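Local atomic coordinates of rhodopsin (Rubrobacter xylanophilus, PDB entry 6KFQ), a protein that binds retinal as its light-absorbing chromophore and works as a highly thermostable light-driven proton pump with the seven-helix architecture of microbial rhodopsins. Residues A[61-66]-A[120-125]; A[85-90]-A[147-152]; A[102-107]-A[139-144]. One frame throughout, in Å; residues are numbered along the deposited sequence.

Contact 1 (A[61-66]-A[120-125]). With MPG ([(Z)-octadec-9-enyl] (2R)-2,3-bis(oxidanyl)propanoate), chain B.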
loop_
_atom_site.group_PDB
_atom_site.type_symbol
_atom_site.label_atom_id
_atom_site.label_comp_id
_atom_site.label_asym_id
_atom_site.label_seq_id
_atom_site.Cartn_x
_atom_site.Cartn_y
_atom_site.Cartn_z
ATOM N N LEU A 61 -21.129 1.328 13.357
ATOM C CA LEU A 61 -20.818 0.354 14.386
ATOM C C LEU A 61 -21.801 0.483 15.539
ATOM O O LEU A 61 -22.560 1.451 15.620
ATOM C CB LEU A 61 -19.379 0.550 14.853
ATOM C CG LEU A 61 -18.288 0.235 13.825
ATOM C CD1 LEU A 61 -16.904 0.421 14.435
ATOM C CD2 LEU A 61 -18.443 -1.181 13.289
ATOM N N PRO A 62 -21.837 -0.501 16.443
ATOM C CA PRO A 62 -22.743 -0.388 17.599
ATOM C C PRO A 62 -22.496 0.837 18.471
ATOM O O PRO A 62 -23.413 1.248 19.192
ATOM C CB PRO A 62 -22.487 -1.688 18.373
ATOM C CG PRO A 62 -22.057 -2.655 17.323
ATOM C CD PRO A 62 -21.261 -1.854 16.329
ATOM N N ASP A 63 -21.304 1.434 18.442
ATOM C CA ASP A 63 -21.080 2.673 19.180
ATOM C C ASP A 63 -21.429 3.922 18.372
ATOM O O ASP A 63 -21.244 5.039 18.868
ATOM C CB ASP A 63 -19.627 2.750 19.667
ATOM C CG ASP A 63 -18.617 2.640 18.536
ATOM O OD1 ASP A 63 -19.008 2.722 17.352
ATOM O OD2 ASP A 63 -17.418 2.457 18.835
ATOM N N GLY A 64 -21.926 3.770 17.148
ATOM C CA GLY A 64 -22.310 4.907 16.340
ATOM C C GLY A 64 -21.232 5.445 15.419
ATOM O O GLY A 64 -21.520 6.331 14.603
ATOM N N ARG A 65 -20.002 4.955 15.520
ATOM C CA ARG A 65 -18.969 5.381 14.586
ATOM C C ARG A 65 -19.253 4.829 13.195
ATOM O O ARG A 65 -19.606 3.659 13.035
ATOM C CB ARG A 65 -17.588 4.914 15.051
ATOM C CG ARG A 65 -17.089 5.581 16.318
ATOM C CD ARG A 65 -15.650 5.173 16.626
ATOM N NE ARG A 65 -15.541 3.770 17.020
ATOM C CZ ARG A 65 -14.847 2.844 16.363
ATOM N NH1 ARG A 65 -14.175 3.159 15.262
ATOM N NH2 ARG A 65 -14.816 1.597 16.818
ATOM N N GLU A 66 -19.106 5.678 12.182
ATOM C CA GLU A 66 -19.117 5.188 10.813
ATOM C C GLU A 66 -17.741 4.630 10.486
ATOM O O GLU A 66 -16.728 5.325 10.628
ATOM C CB GLU A 66 -19.502 6.288 9.825
ATOM C CG GLU A 66 -19.746 5.754 8.416
ATOM C CD GLU A 66 -20.124 6.830 7.415
ATOM O OE1 GLU A 66 -20.242 8.008 7.813
ATOM O OE2 GLU A 66 -20.300 6.493 6.225
ATOM N N ALA A 120 -12.892 -2.150 13.824
ATOM C CA ALA A 120 -14.234 -2.684 14.033
ATOM C C ALA A 120 -14.574 -2.905 15.500
ATOM O O ALA A 120 -15.746 -3.141 15.820
ATOM C CB ALA A 120 -14.391 -4.004 13.272
ATOM N N THR A 121 -13.599 -2.824 16.396
ATOM C CA THR A 121 -13.815 -3.141 17.802
ATOM C C THR A 121 -14.374 -1.925 18.527
ATOM O O THR A 121 -13.808 -0.829 18.452
ATOM C CB THR A 121 -12.510 -3.607 18.456
ATOM O OG1 THR A 121 -12.073 -4.811 17.821
ATOM C CG2 THR A 121 -12.708 -3.884 19.946
ATOM N N VAL A 122 -15.497 -2.122 19.220
ATOM C CA VAL A 122 -16.112 -1.029 19.966
ATOM C C VAL A 122 -15.446 -0.866 21.327
ATOM O O VAL A 122 -15.224 0.259 21.791
ATOM C CB VAL A 122 -17.630 -1.264 20.090
ATOM C CG1 VAL A 122 -18.248 -0.309 21.097
ATOM C CG2 VAL A 122 -18.298 -1.106 18.736
ATOM N N ASN A 123 -15.115 -1.981 21.981
ATOM C CA ASN A 123 -14.430 -1.943 23.266
ATOM C C ASN A 123 -13.124 -1.166 23.153
ATOM O O ASN A 123 -12.240 -1.527 22.367
ATOM C CB ASN A 123 -14.167 -3.367 23.750
ATOM C CG ASN A 123 -13.607 -3.408 25.152
ATOM O OD1 ASN A 123 -12.454 -3.042 25.380
ATOM N ND2 ASN A 123 -14.424 -3.855 26.105
ATOM N N VAL A 124 -12.993 -0.107 23.955
ATOM C CA VAL A 124 -11.862 0.805 23.807
ATOM C C VAL A 124 -10.549 0.131 24.187
ATOM O O VAL A 124 -9.503 0.425 23.598
ATOM C CB VAL A 124 -12.099 2.087 24.630
ATOM C CG1 VAL A 124 -12.194 1.769 26.123
ATOM C CG2 VAL A 124 -11.005 3.112 24.365
ATOM N N ALA A 125 -10.572 -0.780 25.163
ATOM C CA ALA A 125 -9.339 -1.438 25.577
ATOM C C ALA A 125 -8.896 -2.470 24.549
ATOM O O ALA A 125 -7.695 -2.637 24.300
ATOM C CB ALA A 125 -9.527 -2.082 26.952
HETATM C C2 MPG B . -7.881 -8.652 22.246
HETATM C C3 MPG B . -6.698 -9.370 21.631
HETATM C C4 MPG B . -5.372 -8.999 22.253
HETATM C C5 MPG B . -4.992 -9.805 23.473
HETATM C C6 MPG B . -4.338 -11.136 23.167
HETATM C C7 MPG B . -2.928 -11.022 22.600
HETATM C C8 MPG B . -2.242 -12.335 22.359
HETATM C C9 MPG B . -0.805 -12.187 21.960
HETATM C C10 MPG B . -0.212 -12.641 20.880
HETATM C C11 MPG B . 1.229 -12.397 20.550
HETATM C C12 MPG B . 2.039 -13.641 20.322
HETATM C C13 MPG B . 2.023 -14.168 18.895
HETATM C C14 MPG B . 2.958 -15.332 18.665
HETATM C C15 MPG B . 3.127 -15.743 17.218
HETATM C C16 MPG B . 4.116 -16.870 17.018
HETATM C C17 MPG B . 4.357 -17.312 15.598
HETATM C C18 MPG B . 5.323 -18.469 15.479
HETATM O O1 MPG B . -10.180 -7.957 21.993
HETATM C C1 MPG B . -9.150 -8.819 21.454
HETATM C CXD MPG B . -12.392 -7.095 22.080
HETATM O O2 MPG B . -11.809 -6.384 23.158
HETATM C C21 MPG B . -13.567 -7.941 22.543
HETATM O O3 MPG B . -14.547 -7.110 23.145
HETATM O O4 MPG B . -11.605 -8.542 20.351
HETATM C CX3 MPG B . -11.355 -7.953 21.370
#

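Contact 2 (A[85-90]-A[147-152]). With SO4 (sulfate ion), chain S.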
loop_
_atom_site.group_PDB
_atom_site.type_symbol
_atom_site.label_atom_id
_atom_site.label_comp_id
_atom_site.label_asym_id
_atom_site.label_seq_id
_atom_site.Cartn_x
_atom_site.Cartn_y
_atom_site.Cartn_z
ATOM N N ASP A 85 6.375 -5.739 -5.374
ATOM C CA ASP A 85 7.120 -4.866 -6.281
ATOM C C ASP A 85 8.511 -4.556 -5.730
ATOM O O ASP A 85 9.506 -4.597 -6.464
ATOM C CB ASP A 85 6.359 -3.560 -6.513
ATOM C CG ASP A 85 5.452 -3.604 -7.729
ATOM O OD1 ASP A 85 5.601 -4.507 -8.576
ATOM O OD2 ASP A 85 4.584 -2.711 -7.833
ATOM N N LEU A 86 8.600 -4.243 -4.435
ATOM C CA LEU A 86 9.893 -3.893 -3.867
ATOM C C LEU A 86 10.810 -5.106 -3.815
ATOM O O LEU A 86 12.011 -4.990 -4.081
ATOM C CB LEU A 86 9.719 -3.293 -2.469
ATOM C CG LEU A 86 9.067 -1.918 -2.349
ATOM C CD1 LEU A 86 8.900 -1.519 -0.877
ATOM C CD2 LEU A 86 9.851 -0.861 -3.113
ATOM N N CYS A 87 10.259 -6.280 -3.485
ATOM C CA CYS A 87 11.063 -7.502 -3.475
ATOM C C CYS A 87 11.613 -7.822 -4.862
ATOM O O CYS A 87 12.774 -8.223 -5.000
ATOM C CB CYS A 87 10.233 -8.676 -2.960
ATOM S SG CYS A 87 9.855 -8.622 -1.188
ATOM N N LEU A 88 10.782 -7.687 -5.900
ATOM C CA LEU A 88 11.224 -8.037 -7.246
ATOM C C LEU A 88 12.269 -7.058 -7.773
ATOM O O LEU A 88 13.124 -7.447 -8.574
ATOM C CB LEU A 88 10.018 -8.106 -8.182
ATOM C CG LEU A 88 8.958 -9.121 -7.757
ATOM C CD1 LEU A 88 7.734 -9.034 -8.657
ATOM C CD2 LEU A 88 9.534 -10.527 -7.772
ATOM N N LEU A 89 12.217 -5.794 -7.346
ATOM C CA LEU A 89 13.304 -4.864 -7.646
ATOM C C LEU A 89 14.605 -5.293 -6.979
ATOM O O LEU A 89 15.655 -5.352 -7.629
ATOM C CB LEU A 89 12.947 -3.453 -7.189
ATOM C CG LEU A 89 11.934 -2.646 -7.994
ATOM C CD1 LEU A 89 11.765 -1.284 -7.333
ATOM C CD2 LEU A 89 12.373 -2.492 -9.450
ATOM N N ALA A 90 14.552 -5.590 -5.672
ATOM C CA ALA A 90 15.756 -5.757 -4.856
ATOM C C ALA A 90 16.416 -7.122 -5.036
ATOM O O ALA A 90 17.647 -7.223 -5.001
ATOM C CB ALA A 90 15.423 -5.550 -3.372
ATOM N N SER A 147 16.557 -3.931 6.778
ATOM C CA SER A 147 17.714 -4.767 7.085
ATOM C C SER A 147 18.077 -5.714 5.947
ATOM O O SER A 147 19.247 -6.081 5.806
ATOM C CB SER A 147 17.453 -5.575 8.358
ATOM O OG SER A 147 16.405 -6.504 8.145
ATOM N N ARG A 148 17.107 -6.131 5.140
ATOM C CA ARG A 148 17.352 -7.112 4.087
ATOM C C ARG A 148 17.322 -6.517 2.688
ATOM O O ARG A 148 18.271 -6.696 1.919
ATOM C CB ARG A 148 16.323 -8.243 4.182
ATOM C CG ARG A 148 16.449 -9.301 3.103
ATOM C CD ARG A 148 17.718 -10.123 3.268
ATOM N NE ARG A 148 17.822 -11.126 2.218
ATOM C CZ ARG A 148 17.353 -12.361 2.321
ATOM N NH1 ARG A 148 16.763 -12.758 3.442
ATOM N NH2 ARG A 148 17.488 -13.203 1.307
ATOM N N LEU A 149 16.251 -5.808 2.324
ATOM C CA LEU A 149 16.096 -5.429 0.920
ATOM C C LEU A 149 17.039 -4.307 0.511
ATOM O O LEU A 149 17.481 -4.276 -0.643
ATOM C CB LEU A 149 14.648 -5.048 0.625
ATOM C CG LEU A 149 13.660 -6.213 0.609
ATOM C CD1 LEU A 149 12.287 -5.743 0.151
ATOM C CD2 LEU A 149 14.179 -7.339 -0.269
ATOM N N PHE A 150 17.358 -3.371 1.414
ATOM C CA PHE A 150 18.330 -2.341 1.052
ATOM C C PHE A 150 19.684 -2.963 0.748
ATOM O O PHE A 150 20.391 -2.523 -0.167
ATOM C CB PHE A 150 18.459 -1.299 2.164
ATOM C CG PHE A 150 17.473 -0.165 2.054
ATOM C CD1 PHE A 150 16.214 -0.270 2.619
ATOM C CD2 PHE A 150 17.807 1.005 1.377
ATOM C CE1 PHE A 150 15.295 0.769 2.522
ATOM C CE2 PHE A 150 16.896 2.052 1.277
ATOM C CZ PHE A 150 15.639 1.933 1.852
ATOM N N ALA A 151 20.062 -3.990 1.506
ATOM C CA ALA A 151 21.325 -4.665 1.238
ATOM C C ALA A 151 21.268 -5.435 -0.074
ATOM O O ALA A 151 22.224 -5.406 -0.858
ATOM C CB ALA A 151 21.677 -5.596 2.400
ATOM N N GLU A 152 20.158 -6.132 -0.327
ATOM C CA GLU A 152 20.012 -6.859 -1.581
ATOM C C GLU A 152 20.070 -5.916 -2.775
ATOM O O GLU A 152 20.762 -6.191 -3.760
ATOM C CB GLU A 152 18.698 -7.633 -1.579
ATOM C CG GLU A 152 18.654 -8.752 -0.539
ATOM C CD GLU A 152 19.227 -10.048 -1.068
ATOM O OE1 GLU A 152 19.681 -10.067 -2.234
ATOM O OE2 GLU A 152 19.211 -11.050 -0.317
HETATM S S SO4 S . 15.543 -16.323 2.341
HETATM O O1 SO4 S . 15.713 -15.464 3.507
HETATM O O2 SO4 S . 14.141 -16.428 1.961
HETATM O O3 SO4 S . 16.313 -15.756 1.235
HETATM O O4 SO4 S . 16.045 -17.669 2.621
#

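Contact 3 (A[102-107]-A[139-144]). With MPG ([(Z)-octadec-9-enyl] (2R)-2,3-bis(oxidanyl)propanoate), chain C.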
loop_
_atom_site.group_PDB
_atom_site.type_symbol
_atom_site.label_atom_id
_atom_site.label_comp_id
_atom_site.label_asym_id
_atom_site.label_seq_id
_atom_site.Cartn_x
_atom_site.Cartn_y
_atom_site.Cartn_z
ATOM N N ALA A 102 7.550 -14.631 1.969
ATOM C CA ALA A 102 6.364 -15.058 2.705
ATOM C C ALA A 102 6.332 -14.441 4.098
ATOM O O ALA A 102 5.262 -14.070 4.597
ATOM C CB ALA A 102 6.315 -16.586 2.790
ATOM N N SER A 103 7.496 -14.326 4.742
ATOM C CA SER A 103 7.560 -13.697 6.059
ATOM C C SER A 103 7.144 -12.239 5.990
ATOM O O SER A 103 6.360 -11.763 6.819
ATOM C CB SER A 103 8.972 -13.801 6.633
ATOM O OG SER A 103 9.308 -15.149 6.884
ATOM N N LEU A 104 7.700 -11.501 5.030
ATOM C CA LEU A 104 7.344 -10.097 4.875
ATOM C C LEU A 104 5.859 -9.943 4.594
ATOM O O LEU A 104 5.185 -9.089 5.185
ATOM C CB LEU A 104 8.174 -9.475 3.747
ATOM C CG LEU A 104 7.930 -8.000 3.426
ATOM C CD1 LEU A 104 8.345 -7.111 4.602
ATOM C CD2 LEU A 104 8.679 -7.612 2.171
ATOM N N ILE A 105 5.326 -10.758 3.683
ATOM C CA ILE A 105 3.919 -10.601 3.318
ATOM C C ILE A 105 3.025 -10.991 4.490
ATOM O O ILE A 105 2.048 -10.300 4.803
ATOM C CB ILE A 105 3.592 -11.418 2.050
ATOM C CG1 ILE A 105 4.349 -10.889 0.820
ATOM C CG2 ILE A 105 2.078 -11.486 1.816
ATOM C CD1 ILE A 105 4.270 -9.402 0.621
ATOM N N ALA A 106 3.357 -12.082 5.180
ATOM C CA ALA A 106 2.541 -12.514 6.309
ATOM C C ALA A 106 2.485 -11.434 7.387
ATOM O O ALA A 106 1.412 -11.127 7.919
ATOM C CB ALA A 106 3.083 -13.826 6.873
ATOM N N LEU A 107 3.633 -10.838 7.711
ATOM C CA LEU A 107 3.655 -9.734 8.665
ATOM C C LEU A 107 2.740 -8.605 8.215
ATOM O O LEU A 107 1.976 -8.050 9.013
ATOM C CB LEU A 107 5.084 -9.217 8.813
ATOM C CG LEU A 107 5.817 -9.237 10.152
ATOM C CD1 LEU A 107 5.295 -10.301 11.071
ATOM C CD2 LEU A 107 7.297 -9.435 9.891
ATOM N N ILE A 139 6.255 -2.646 12.421
ATOM C CA ILE A 139 7.681 -2.501 12.675
ATOM C C ILE A 139 8.443 -3.687 12.097
ATOM O O ILE A 139 9.536 -3.527 11.542
ATOM C CB ILE A 139 7.922 -2.316 14.178
ATOM C CG1 ILE A 139 7.215 -1.043 14.641
ATOM C CG2 ILE A 139 9.427 -2.295 14.491
ATOM C CD1 ILE A 139 7.169 -0.907 16.136
ATOM N N GLY A 140 7.857 -4.886 12.171
ATOM C CA GLY A 140 8.445 -6.029 11.485
ATOM C C GLY A 140 8.625 -5.787 9.993
ATOM O O GLY A 140 9.684 -6.074 9.433
ATOM N N VAL A 141 7.587 -5.272 9.330
ATOM C CA VAL A 141 7.674 -4.978 7.893
ATOM C C VAL A 141 8.814 -4.010 7.611
ATOM O O VAL A 141 9.646 -4.244 6.728
ATOM C CB VAL A 141 6.338 -4.416 7.372
ATOM C CG1 VAL A 141 6.498 -3.878 5.919
ATOM C CG2 VAL A 141 5.244 -5.462 7.481
ATOM N N LEU A 142 8.834 -2.878 8.320
ATOM C CA LEU A 142 9.873 -1.879 8.081
ATOM C C LEU A 142 11.252 -2.474 8.295
ATOM O O LEU A 142 12.183 -2.218 7.521
ATOM C CB LEU A 142 9.668 -0.684 9.009
ATOM C CG LEU A 142 8.343 0.055 8.910
ATOM C CD1 LEU A 142 8.256 1.068 10.037
ATOM C CD2 LEU A 142 8.215 0.751 7.547
ATOM N N TYR A 143 11.384 -3.297 9.336
ATOM C CA TYR A 143 12.666 -3.901 9.669
ATOM C C TYR A 143 13.144 -4.846 8.576
ATOM O O TYR A 143 14.328 -4.845 8.218
ATOM C CB TYR A 143 12.546 -4.656 10.995
ATOM C CG TYR A 143 13.842 -5.242 11.483
ATOM C CD1 TYR A 143 14.238 -6.526 11.117
ATOM C CD2 TYR A 143 14.673 -4.514 12.313
ATOM C CE1 TYR A 143 15.439 -7.062 11.567
ATOM C CE2 TYR A 143 15.865 -5.038 12.764
ATOM C CZ TYR A 143 16.246 -6.306 12.384
ATOM O OH TYR A 143 17.436 -6.817 12.855
ATOM N N LEU A 144 12.254 -5.705 8.070
ATOM C CA LEU A 144 12.673 -6.599 6.998
ATOM C C LEU A 144 13.035 -5.796 5.762
ATOM O O LEU A 144 14.014 -6.100 5.070
ATOM C CB LEU A 144 11.571 -7.609 6.686
ATOM C CG LEU A 144 11.399 -8.649 7.802
ATOM C CD1 LEU A 144 10.341 -9.669 7.423
ATOM C CD2 LEU A 144 12.710 -9.331 8.081
HETATM C C2 MPG C . 18.584 -2.446 10.483
HETATM C C3 MPG C . 17.666 -2.031 11.611
HETATM C C4 MPG C . 16.401 -1.359 11.134
HETATM C C5 MPG C . 15.388 -1.066 12.219
HETATM C C6 MPG C . 14.022 -0.687 11.690
HETATM C C7 MPG C . 12.935 -0.566 12.751
HETATM C C8 MPG C . 13.002 0.681 13.577
HETATM C C9 MPG C . 12.013 0.685 14.700
HETATM C C10 MPG C . 10.989 1.479 14.872
HETATM C C11 MPG C . 10.477 2.541 13.951
HETATM C C12 MPG C . 9.074 2.275 13.499
HETATM C C13 MPG C . 8.189 3.506 13.403
HETATM C C14 MPG C . 6.718 3.183 13.365
HETATM C C15 MPG C . 5.818 4.329 13.743
HETATM C C16 MPG C . 4.427 3.908 14.146
HETATM C C17 MPG C . 3.555 5.026 14.656
HETATM C C18 MPG C . 2.226 4.561 15.204
#

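Contact 1 (A[61-66]-A[120-125])
Two connecting loops of the seven-helix rhodopsin fold meet here: the tip of the small antiparallel hairpin that links helix 32-53 to helix 70-90, and the short link between helices 98-120 and 124-153. Val122 is the hub. Val122 CG1 sits 3.6 Å from Asp63 CB and lies over the CB-to-carboxylate part of that side chain, the two sliding past each other in opposite directions. The CG2 branch turns to the proline, with Val122 CG2 3.9 Å from Pro62 CD as the two side chains cross obliquely. Beside this, Leu61 CD1 rests 4.0 Å from Ala120 O, and both residues also touch Phe67.

One step out, Asp63 holds the hairpin tip in shape. Its CG takes the crowded place between backbone N and carbonyl carbon (chi1 57°), which folds the carboxylate back over the chain, and Asp63 OD1 accepts from Arg65 N at 3.1 Å, an Asx turn that overlaps the end of the type I turn 61-64. Gly64 follows with a positive phi of 92°, where a CB would jam against the preceding carbonyl. Asp63 OD2 makes a salt bridge with Arg65 NE at 2.9 Å, met from above the carboxylate plane. An alanine in place of Asp63 would lose both bonds and would probably loosen the turn and the aim of the guanidinium. That aim matters across the loops: Arg65 NH2 is bonded to Gly119 O, while Thr121 O, 3.1 Å from the same Arg65 NH2, lies at too poor an angle to bond.

Contact 2 (A[85-90]-A[147-152])
Chain bends in two neighbouring side chains shape the polar rim of this helix pair. Arg148 leaves its helix with CG anti to the backbone N, then turns at chi2 (69°). Glu152, one turn further on, has CG beside its own N and bends at chi2 (-87°), so that the carboxylate swings back to the edge of the guanidinium, in its plane. The arginine grips it side-on with two nitrogens on a single oxygen: Arg148 NE reaches Glu152 OE2 at 2.9 Å along the anti lone pair, and NH2 joins from above the carboxylate plane. The guanidinium's outer edge points at a sulfate, probably taken from the crystallisation liquor. Arg148 NH1 donates to sulfate O1 at 2.9 Å and Arg148 NH2 to sulfate O3 at 2.8 Å, both nearly straight. With Asn97 ND2 and Phe100 N also bonded to it, the anion lies by the first turn of helix 98-120, whose amide end would probably favour it.

The packing proper is apolar and runs through Leu149, whose CG stands anti to the carbonyl carbon. Its branches fork over segment 85-90 of helix 70-90: Leu149 CD1 lies 4.0 Å from Cys87 SG, and Leu149 CD2 lies 3.8 Å from Ala90 CB. Small at this place, Ala90 lets the backbones close up, with Ala90 CB 3.6 Å from Leu149 O. Glu152 adds its stem, CB lying 3.6 Å from Ala90 O.

The short segments point the same way, 40° apart, with axes 9.3 Å from each other. Helix 98-120 packs against both, Phe100 on Leu149 and Ile101 on Cys87, while Leu86 also touches Phe212 of helix 194-218.

Contact 3 (A[102-107]-A[139-144])
Three leucines set the pattern where helix 98-120 meets helix 124-153, the short segments running nearly antiparallel with axes 9.1 Å apart. Leu104 and Leu144 slide past each other in opposite directions. Leu104 starts out alongside the interface, but with CG anti to the backbone N its CD1 is carried inward, 3.9 Å from Leu144 CB and 3.9 Å from Val141 CG1. Leu107 crosses Leu144 at about a right angle, tip to tip, with Leu107 CD2 3.9 Å from Leu144 CD1. Val141 straddles two partners: CG1 faces Leu104, while its CG2 lies 4.0 Å from Leu107 CB.

Leu107 has torsions away from the usual staggered positions (chi1 -120°, chi2 26°), and its CD2 comes down onto the backbone at Gly140. A CB on Gly140 would lie 2.8 Å from Leu107 CD2, a clash, so a glycine suits this approach as modelled. On the far face of helix 124-153, Ile139, Leu142 and Tyr143 carry the bound lipid chain, Tyr143 CD2 coming within 3.5 Å of MPG C5.

Even Ser103 turns its hydroxyl back to Thr99 O. The side-chain atoms that meet are therefore apolar, and their hold probably rests on van der Waals fit.

In the fold
From the N terminus, the chain lays down 61-66, 85-90 and 102-107 in turn before any of them finds its partner. Residues 120-125 close contact 1 first, joining the two interhelical links at one end of the bundle. Helix 124-153 then runs back along the bundle, closing contact 3 with 139-144 and, about two turns further on, contact 2 with 147-152. Contact 3 thus falls within the loop of contact 2, and contact 1 crosses both. Contacts 2 and 3 touch through Cys87 SG and Leu104 CD2, 3.7 Å apart, which ties helices 70-90, 98-120 and 124-153 together. Contact 1 lies on the other side of the chain's centre from contact 2, their centres about 38 Å apart.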